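PDB 3KHY: propionate kinase from Francisella tularensis subsp. tularensis, which probably catalyses the reversible, magnesium-dependent transfer of phosphate between ATP and a short-chain carboxylate such as acetate or propionate. Local coordinates for residues Ala186-Gln191 and Asn364-Ala369; Ala194-Ala199 and Leu314-Phe319. One frame throughout, in Å; residues are numbered along the deposited sequence.

Contact 1 (Ala186-Gln191 and Asn364-Ala369)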
ATOM      1  N   ALA A 186     -24.727 -13.546   0.749  1.00 21.34           N
ATOM      2  CA  ALA A 186     -25.668 -13.494   1.865  1.00 25.77           C
ATOM      3  C   ALA A 186     -26.839 -14.445   1.643  1.00 30.96           C
ATOM      4  O   ALA A 186     -27.339 -15.054   2.589  1.00 33.57           O
ATOM      5  CB  ALA A 186     -26.166 -12.067   2.081  1.00 26.98           C
ATOM      6  N   LYS A 187     -27.280 -14.581   0.398  1.00 21.54           N
ATOM      7  CA  LYS A 187     -28.374 -15.512   0.104  1.00 26.92           C
ATOM      8  C   LYS A 187     -27.984 -16.966   0.379  1.00 30.25           C
ATOM      9  O   LYS A 187     -28.835 -17.805   0.679  1.00 28.42           O
ATOM     10  CB  LYS A 187     -28.834 -15.386  -1.349  1.00 30.92           C
ATOM     11  CG  LYS A 187     -29.441 -14.049  -1.709  1.00 36.56           C
ATOM     12  CD  LYS A 187     -29.981 -14.086  -3.129  1.00 41.67           C
ATOM     13  CE  LYS A 187     -30.076 -12.693  -3.725  1.00 47.59           C
ATOM     14  NZ  LYS A 187     -30.358 -12.741  -5.194  1.00 49.35           N
ATOM     15  N   ILE A 188     -26.695 -17.264   0.269  1.00 30.37           N
ATOM     16  CA  ILE A 188     -26.227 -18.644   0.326  1.00 28.68           C
ATOM     17  C   ILE A 188     -25.764 -19.067   1.723  1.00 31.13           C
ATOM     18  O   ILE A 188     -25.996 -20.204   2.134  1.00 39.94           O
ATOM     19  CB  ILE A 188     -25.075 -18.889  -0.699  1.00 31.47           C
ATOM     20  CG1 ILE A 188     -25.527 -18.547  -2.122  1.00 30.32           C
ATOM     21  CG2 ILE A 188     -24.587 -20.327  -0.640  1.00 32.67           C
ATOM     22  CD1 ILE A 188     -24.384 -18.480  -3.133  1.00 27.77           C
ATOM     23  N   LEU A 189     -25.134 -18.147   2.454  1.00 28.04           N
ATOM     24  CA  LEU A 189     -24.363 -18.486   3.657  1.00 27.20           C
ATOM     25  C   LEU A 189     -25.148 -18.648   4.961  1.00 39.04           C
ATOM     26  O   LEU A 189     -25.279 -19.765   5.480  1.00 36.13           O
ATOM     27  CB  LEU A 189     -23.236 -17.472   3.860  1.00 28.39           C
ATOM     28  CG  LEU A 189     -22.002 -17.692   2.991  1.00 23.01           C
ATOM     29  CD1 LEU A 189     -21.151 -16.436   2.939  1.00 26.06           C
ATOM     30  CD2 LEU A 189     -21.191 -18.859   3.523  1.00 21.54           C
ATOM     31  N   THR A 190     -25.631 -17.533   5.508  1.00 35.71           N
ATOM     32  CA  THR A 190     -26.409 -17.557   6.741  1.00 37.32           C
ATOM     33  C   THR A 190     -27.664 -16.704   6.614  1.00 43.01           C
ATOM     34  O   THR A 190     -27.952 -16.149   5.553  1.00 38.95           O
ATOM     35  CB  THR A 190     -25.605 -17.008   7.946  1.00 41.94           C
ATOM     36  OG1 THR A 190     -25.483 -15.581   7.832  1.00 37.32           O
ATOM     37  CG2 THR A 190     -24.215 -17.652   8.029  1.00 38.67           C
ATOM     38  N   GLN A 191     -28.391 -16.586   7.722  1.00 46.99           N
ATOM     39  CA  GLN A 191     -29.596 -15.767   7.786  1.00 57.96           C
ATOM     40  C   GLN A 191     -29.303 -14.263   7.675  1.00 53.11           C
ATOM     41  O   GLN A 191     -30.113 -13.504   7.136  1.00 55.17           O
ATOM     42  CB  GLN A 191     -30.346 -16.067   9.085  1.00 68.79           C
ATOM     43  CG  GLN A 191     -31.604 -15.248   9.311  1.00 82.42           C
ATOM     44  CD  GLN A 191     -32.234 -15.530  10.664  1.00 94.95           C
ATOM     45  OE1 GLN A 191     -31.795 -16.421  11.391  1.00 99.61           O
ATOM     46  NE2 GLN A 191     -33.265 -14.769  11.009  1.00 98.87           N
ATOM     47  N   ASN A 364     -14.591 -21.190   4.690  1.00 16.85           N
ATOM     48  CA  ASN A 364     -15.296 -21.322   3.419  1.00 18.94           C
ATOM     49  C   ASN A 364     -14.591 -20.528   2.344  1.00 13.47           C
ATOM     50  O   ASN A 364     -14.160 -19.392   2.583  1.00 15.45           O
ATOM     51  CB  ASN A 364     -16.730 -20.813   3.527  1.00 13.90           C
ATOM     52  CG  ASN A 364     -17.605 -21.717   4.355  1.00 21.78           C
ATOM     53  OD1 ASN A 364     -17.408 -22.932   4.371  1.00 15.51           O
ATOM     54  ND2 ASN A 364     -18.588 -21.130   5.055  1.00 18.02           N
ATOM     55  N   ILE A 365     -14.493 -21.120   1.156  1.00 17.11           N
ATOM     56  CA  ILE A 365     -13.955 -20.445  -0.009  1.00 15.66           C
ATOM     57  C   ILE A 365     -14.968 -20.655  -1.125  1.00 16.09           C
ATOM     58  O   ILE A 365     -15.377 -21.781  -1.387  1.00 13.60           O
ATOM     59  CB  ILE A 365     -12.585 -21.021  -0.432  1.00 13.52           C
ATOM     60  CG1 ILE A 365     -11.589 -20.979   0.734  1.00 15.21           C
ATOM     61  CG2 ILE A 365     -12.037 -20.259  -1.658  1.00 14.16           C
ATOM     62  CD1 ILE A 365     -10.431 -21.967   0.605  1.00 13.63           C
HETATM   63  N   MSE A 366     -15.390 -19.572  -1.767  1.00 14.61           N
HETATM   64  CA  MSE A 366     -16.494 -19.646  -2.707  1.00 12.11           C
HETATM   65  C   MSE A 366     -16.117 -19.072  -4.047  1.00 13.49           C
HETATM   66  O   MSE A 366     -15.169 -18.302  -4.157  1.00 13.01           O
HETATM   67  CB  MSE A 366     -17.718 -18.875  -2.176  1.00 15.76           C
HETATM   68  CG  MSE A 366     -18.140 -19.313  -0.785  1.00 20.33           C
HETATM   69 SE   MSE A 366     -19.694 -18.362  -0.064  1.00 25.93          SE
HETATM   70  CE  MSE A 366     -21.074 -19.060  -1.300  1.00 15.07           C
ATOM     71  N   VAL A 367     -16.864 -19.479  -5.061  1.00 14.06           N
ATOM     72  CA  VAL A 367     -16.826 -18.832  -6.355  1.00 15.41           C
ATOM     73  C   VAL A 367     -18.248 -18.388  -6.669  1.00 18.25           C
ATOM     74  O   VAL A 367     -19.168 -19.206  -6.702  1.00 15.55           O
ATOM     75  CB  VAL A 367     -16.354 -19.780  -7.462  1.00 15.13           C
ATOM     76  CG1 VAL A 367     -16.382 -19.059  -8.797  1.00 13.33           C
ATOM     77  CG2 VAL A 367     -14.954 -20.305  -7.160  1.00 17.45           C
ATOM     78  N   ILE A 368     -18.424 -17.093  -6.901  1.00 15.48           N
ATOM     79  CA  ILE A 368     -19.736 -16.541  -7.210  1.00 14.75           C
ATOM     80  C   ILE A 368     -19.584 -15.637  -8.424  1.00 17.91           C
ATOM     81  O   ILE A 368     -18.716 -14.762  -8.448  1.00 17.46           O
ATOM     82  CB  ILE A 368     -20.278 -15.717  -6.015  1.00 13.82           C
ATOM     83  CG1 ILE A 368     -20.424 -16.609  -4.779  1.00 12.59           C
ATOM     84  CG2 ILE A 368     -21.612 -15.046  -6.381  1.00 16.69           C
ATOM     85  CD1 ILE A 368     -20.998 -15.864  -3.540  1.00 18.96           C
ATOM     86  N   ALA A 369     -20.400 -15.860  -9.441  1.00 15.33           N
ATOM     87  CA  ALA A 369     -20.294 -15.083 -10.671  1.00 16.02           C
ATOM     88  C   ALA A 369     -20.816 -13.682 -10.419  1.00 15.08           C
ATOM     89  O   ALA A 369     -21.878 -13.512  -9.830  1.00 15.49           O
ATOM     90  CB  ALA A 369     -21.086 -15.752 -11.794  1.00 19.82           C
TER
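Leu189 reaches the side-chain amide of Asn364 at its nitrogen end, with CD2 3.8 Å from ND2; this amide is the one flat side-chain group that meets the other segment, and no ring takes part. The touch is plain van der Waals packing, since ND2 gives its hydrogen bond to the backbone O of Asp315. The middle of the contact belongs to Met366, a selenomethionine. Its SE lies against the fork of Leu189, 3.9 Å from CD1 and at much the same distance from CG and CD2. A bend at the last torsion (chi3 68°) then carries CE to Ile188, where it sits 3.8 Å from CG2 and equally close to CD1. The Met366 side chain runs antiparallel to those of Leu189 and Ile188, passing alongside each. Farther along, Ile188 CD1 meets Ile368 CD1 more loosely, at 4.3 Å. No hydrogen bond crosses between the segments, so apolar surface does the joining. The end of helix 175-188 and the turn after it thus lie over the outermost strand of the sheet, 365-367. Met366 also packs on Ala316 of the adjacent strand 316-320, while Ile368 touches Val318 of that strand as well as Gln184 and Ala185 of the helix.

Contact 2 (Ala194-Ala199 and Leu314-Phe319)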
ATOM      1  N   ALA A 194     -23.835 -10.726   4.680  1.00 24.02           N
ATOM      2  CA  ALA A 194     -22.579 -11.455   4.579  1.00 25.67           C
ATOM      3  C   ALA A 194     -21.427 -10.818   5.353  1.00 19.06           C
ATOM      4  O   ALA A 194     -21.292  -9.590   5.415  1.00 21.27           O
ATOM      5  CB  ALA A 194     -22.198 -11.647   3.110  1.00 29.15           C
ATOM      6  N   ASN A 195     -20.610 -11.669   5.963  1.00 19.11           N
ATOM      7  CA  ASN A 195     -19.331 -11.242   6.506  1.00 19.10           C
ATOM      8  C   ASN A 195     -18.273 -11.926   5.667  1.00 18.73           C
ATOM      9  O   ASN A 195     -17.852 -13.052   5.958  1.00 15.29           O
ATOM     10  CB  ASN A 195     -19.197 -11.637   7.973  1.00 17.41           C
ATOM     11  CG  ASN A 195     -20.203 -10.922   8.853  1.00 22.17           C
ATOM     12  OD1 ASN A 195     -20.226  -9.696   8.925  1.00 20.30           O
ATOM     13  ND2 ASN A 195     -21.050 -11.692   9.516  1.00 29.81           N
ATOM     14  N   VAL A 196     -17.871 -11.255   4.599  1.00 16.10           N
ATOM     15  CA  VAL A 196     -17.063 -11.913   3.585  1.00 14.98           C
ATOM     16  C   VAL A 196     -15.950 -11.015   3.091  1.00 13.64           C
ATOM     17  O   VAL A 196     -16.011  -9.786   3.204  1.00 16.48           O
ATOM     18  CB  VAL A 196     -17.911 -12.382   2.378  1.00 15.51           C
ATOM     19  CG1 VAL A 196     -18.840 -13.532   2.776  1.00 18.70           C
ATOM     20  CG2 VAL A 196     -18.705 -11.219   1.755  1.00 14.52           C
ATOM     21  N   ILE A 197     -14.915 -11.649   2.572  1.00  9.93           N
ATOM     22  CA  ILE A 197     -13.880 -10.953   1.828  1.00 11.84           C
ATOM     23  C   ILE A 197     -14.106 -11.331   0.378  1.00 14.70           C
ATOM     24  O   ILE A 197     -14.172 -12.511   0.052  1.00 14.54           O
ATOM     25  CB  ILE A 197     -12.492 -11.404   2.274  1.00 12.43           C
ATOM     26  CG1 ILE A 197     -12.262 -10.985   3.728  1.00 12.66           C
ATOM     27  CG2 ILE A 197     -11.408 -10.825   1.341  1.00 11.38           C
ATOM     28  CD1 ILE A 197     -11.053 -11.661   4.389  1.00 15.13           C
ATOM     29  N   VAL A 198     -14.269 -10.327  -0.480  1.00 13.21           N
ATOM     30  CA  VAL A 198     -14.557 -10.563  -1.888  1.00 13.51           C
ATOM     31  C   VAL A 198     -13.355 -10.146  -2.732  1.00 17.09           C
ATOM     32  O   VAL A 198     -12.918  -8.991  -2.690  1.00 13.93           O
ATOM     33  CB  VAL A 198     -15.817  -9.792  -2.357  1.00 17.42           C
ATOM     34  CG1 VAL A 198     -16.077 -10.026  -3.860  1.00 14.28           C
ATOM     35  CG2 VAL A 198     -17.055 -10.203  -1.525  1.00 18.65           C
ATOM     36  N   ALA A 199     -12.808 -11.107  -3.469  1.00 11.80           N
ATOM     37  CA  ALA A 199     -11.715 -10.842  -4.391  1.00 13.88           C
ATOM     38  C   ALA A 199     -12.264 -10.835  -5.812  1.00 11.57           C
ATOM     39  O   ALA A 199     -12.580 -11.872  -6.367  1.00 11.72           O
ATOM     40  CB  ALA A 199     -10.629 -11.891  -4.249  1.00 10.85           C
ATOM     41  N   LEU A 314     -15.231 -15.130  10.005  1.00 20.73           N
ATOM     42  CA  LEU A 314     -15.306 -14.950   8.556  1.00 18.25           C
ATOM     43  C   LEU A 314     -16.270 -15.958   7.952  1.00 16.99           C
ATOM     44  O   LEU A 314     -16.084 -17.158   8.137  1.00 19.27           O
ATOM     45  CB  LEU A 314     -13.920 -15.127   7.923  1.00 19.47           C
ATOM     46  CG  LEU A 314     -13.896 -15.052   6.394  1.00 16.98           C
ATOM     47  CD1 LEU A 314     -14.179 -13.625   5.947  1.00 15.15           C
ATOM     48  CD2 LEU A 314     -12.554 -15.549   5.818  1.00 15.94           C
ATOM     49  N   ASP A 315     -17.291 -15.491   7.221  1.00 14.57           N
ATOM     50  CA  ASP A 315     -18.239 -16.416   6.588  1.00 19.78           C
ATOM     51  C   ASP A 315     -17.602 -17.118   5.397  1.00 21.54           C
ATOM     52  O   ASP A 315     -17.720 -18.337   5.248  1.00 20.76           O
ATOM     53  CB  ASP A 315     -19.504 -15.696   6.111  1.00 19.88           C
ATOM     54  CG  ASP A 315     -20.382 -15.219   7.255  1.00 24.32           C
ATOM     55  OD1 ASP A 315     -20.317 -15.811   8.358  1.00 26.06           O
ATOM     56  OD2 ASP A 315     -21.140 -14.251   7.034  1.00 24.59           O
ATOM     57  N   ALA A 316     -16.949 -16.337   4.538  1.00 17.67           N
ATOM     58  CA  ALA A 316     -16.271 -16.891   3.364  1.00 11.76           C
ATOM     59  C   ALA A 316     -15.285 -15.915   2.752  1.00 11.63           C
ATOM     60  O   ALA A 316     -15.434 -14.693   2.884  1.00 14.22           O
ATOM     61  CB  ALA A 316     -17.287 -17.293   2.311  1.00 12.33           C
ATOM     62  N   LEU A 317     -14.286 -16.466   2.079  1.00 14.96           N
ATOM     63  CA  LEU A 317     -13.506 -15.720   1.096  1.00 17.53           C
ATOM     64  C   LEU A 317     -14.183 -16.013  -0.239  1.00 16.59           C
ATOM     65  O   LEU A 317     -14.441 -17.182  -0.546  1.00 15.87           O
ATOM     66  CB  LEU A 317     -12.069 -16.224   1.074  1.00 14.40           C
ATOM     67  CG  LEU A 317     -11.194 -15.740  -0.089  1.00 16.47           C
ATOM     68  CD1 LEU A 317     -11.082 -14.205  -0.090  1.00 14.89           C
ATOM     69  CD2 LEU A 317      -9.816 -16.383  -0.001  1.00 17.16           C
ATOM     70  N   VAL A 318     -14.499 -14.973  -1.019  1.00 11.88           N
ATOM     71  CA  VAL A 318     -15.239 -15.167  -2.283  1.00 13.53           C
ATOM     72  C   VAL A 318     -14.442 -14.680  -3.492  1.00 12.96           C
ATOM     73  O   VAL A 318     -14.013 -13.524  -3.512  1.00 13.31           O
ATOM     74  CB  VAL A 318     -16.584 -14.418  -2.267  1.00 16.04           C
ATOM     75  CG1 VAL A 318     -17.376 -14.726  -3.536  1.00 14.25           C
ATOM     76  CG2 VAL A 318     -17.391 -14.786  -1.015  1.00 18.65           C
ATOM     77  N   PHE A 319     -14.228 -15.561  -4.481  1.00  9.97           N
ATOM     78  CA  PHE A 319     -13.581 -15.186  -5.736  1.00 14.07           C
ATOM     79  C   PHE A 319     -14.650 -14.837  -6.764  1.00 14.22           C
ATOM     80  O   PHE A 319     -15.668 -15.524  -6.871  1.00 14.11           O
ATOM     81  CB  PHE A 319     -12.754 -16.353  -6.312  1.00 10.50           C
ATOM     82  CG  PHE A 319     -11.516 -16.687  -5.522  1.00 12.94           C
ATOM     83  CD1 PHE A 319     -10.372 -15.908  -5.646  1.00 10.34           C
ATOM     84  CD2 PHE A 319     -11.482 -17.809  -4.693  1.00 10.95           C
ATOM     85  CE1 PHE A 319      -9.220 -16.218  -4.942  1.00 13.31           C
ATOM     86  CE2 PHE A 319     -10.324 -18.128  -3.978  1.00 14.88           C
ATOM     87  CZ  PHE A 319      -9.188 -17.330  -4.108  1.00 13.19           C
TER
HETATM   88  O   HOH W   1     -19.943 -14.451  10.535  1.00 32.57           O
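Val196-Ala199 and Ala316-Phe319 are neighbouring parallel strands, 4.7 Å apart at their closest and turned 18° against each other, laced by Ile197 N to Ala316 O, Val318 N to Ile197 O and Ala199 N to Val318 O. The last of these bonds is 2.7 Å from Ala199 N to Val318 O and fairly straight, 167° at the hydrogen. At the N-terminal end of the pair, Asp315 grips Asn195 twice: its N binds Asn195 O at 2.8 Å, and its OD2 accepts Asn195 N at 2.8 Å, met from above the carboxylate plane. Chi1 of Asp315 (-70°) sets CG anti to its own carbonyl carbon, on the side of Asn195. A water accepts from Asn195 ND2 and donates to Asp315 OD1, its oxygen 2.6 Å from that OD1, while Asn195 OD1 takes the N of Asp212. Ala316 N is buried by this pairing and has no partner in the model. Strand 196-201 is the middle one of the five-stranded mixed sheet and 316-320 lies beside it, in an actin-like ATPase (ASKHA) domain with helices on both faces of the sheet. On one face stand Val196, Val198, Ala316 and Val318; Val181 of helix 175-188 meets Val198 and Val318, and Leu189 beyond the helix meets Val196. On the other, Ile197, Ala199, Leu317 and Phe319 form the second layer. There Leu317 CD1 bends back to Ile197 CG2 at 3.7 Å, and Leu314 crosses Ile197 at about a right angle, its CD1 3.9 Å from Ile197 CG1. Helix 328-337 covers Leu317 and Phe319, and the Phe319 ring lies close to Leu201 and Gly324, both predicted to bind ATP.

Following the chain from the N terminus, helix 175-188 and the turn after it supply the first half of contact 1, and strand 196-201 follows at once with the first half of contact 2. Two more strands and a run of helices pass before 314-319 returns beside 194-199, closing a loop of 114 residues. Helices 321-326, 328-337 and 347-351 then lead on to 364-369, which closes the longer loop of contact 1, so contact 2 is nested inside it. The two meet on one sheet: Met366 N and O pair with Leu317 O and Phe319 N, placing 365-367 next to 316-320 and tying the helix end, strands 196-201 and 316-320 and the outermost strand together.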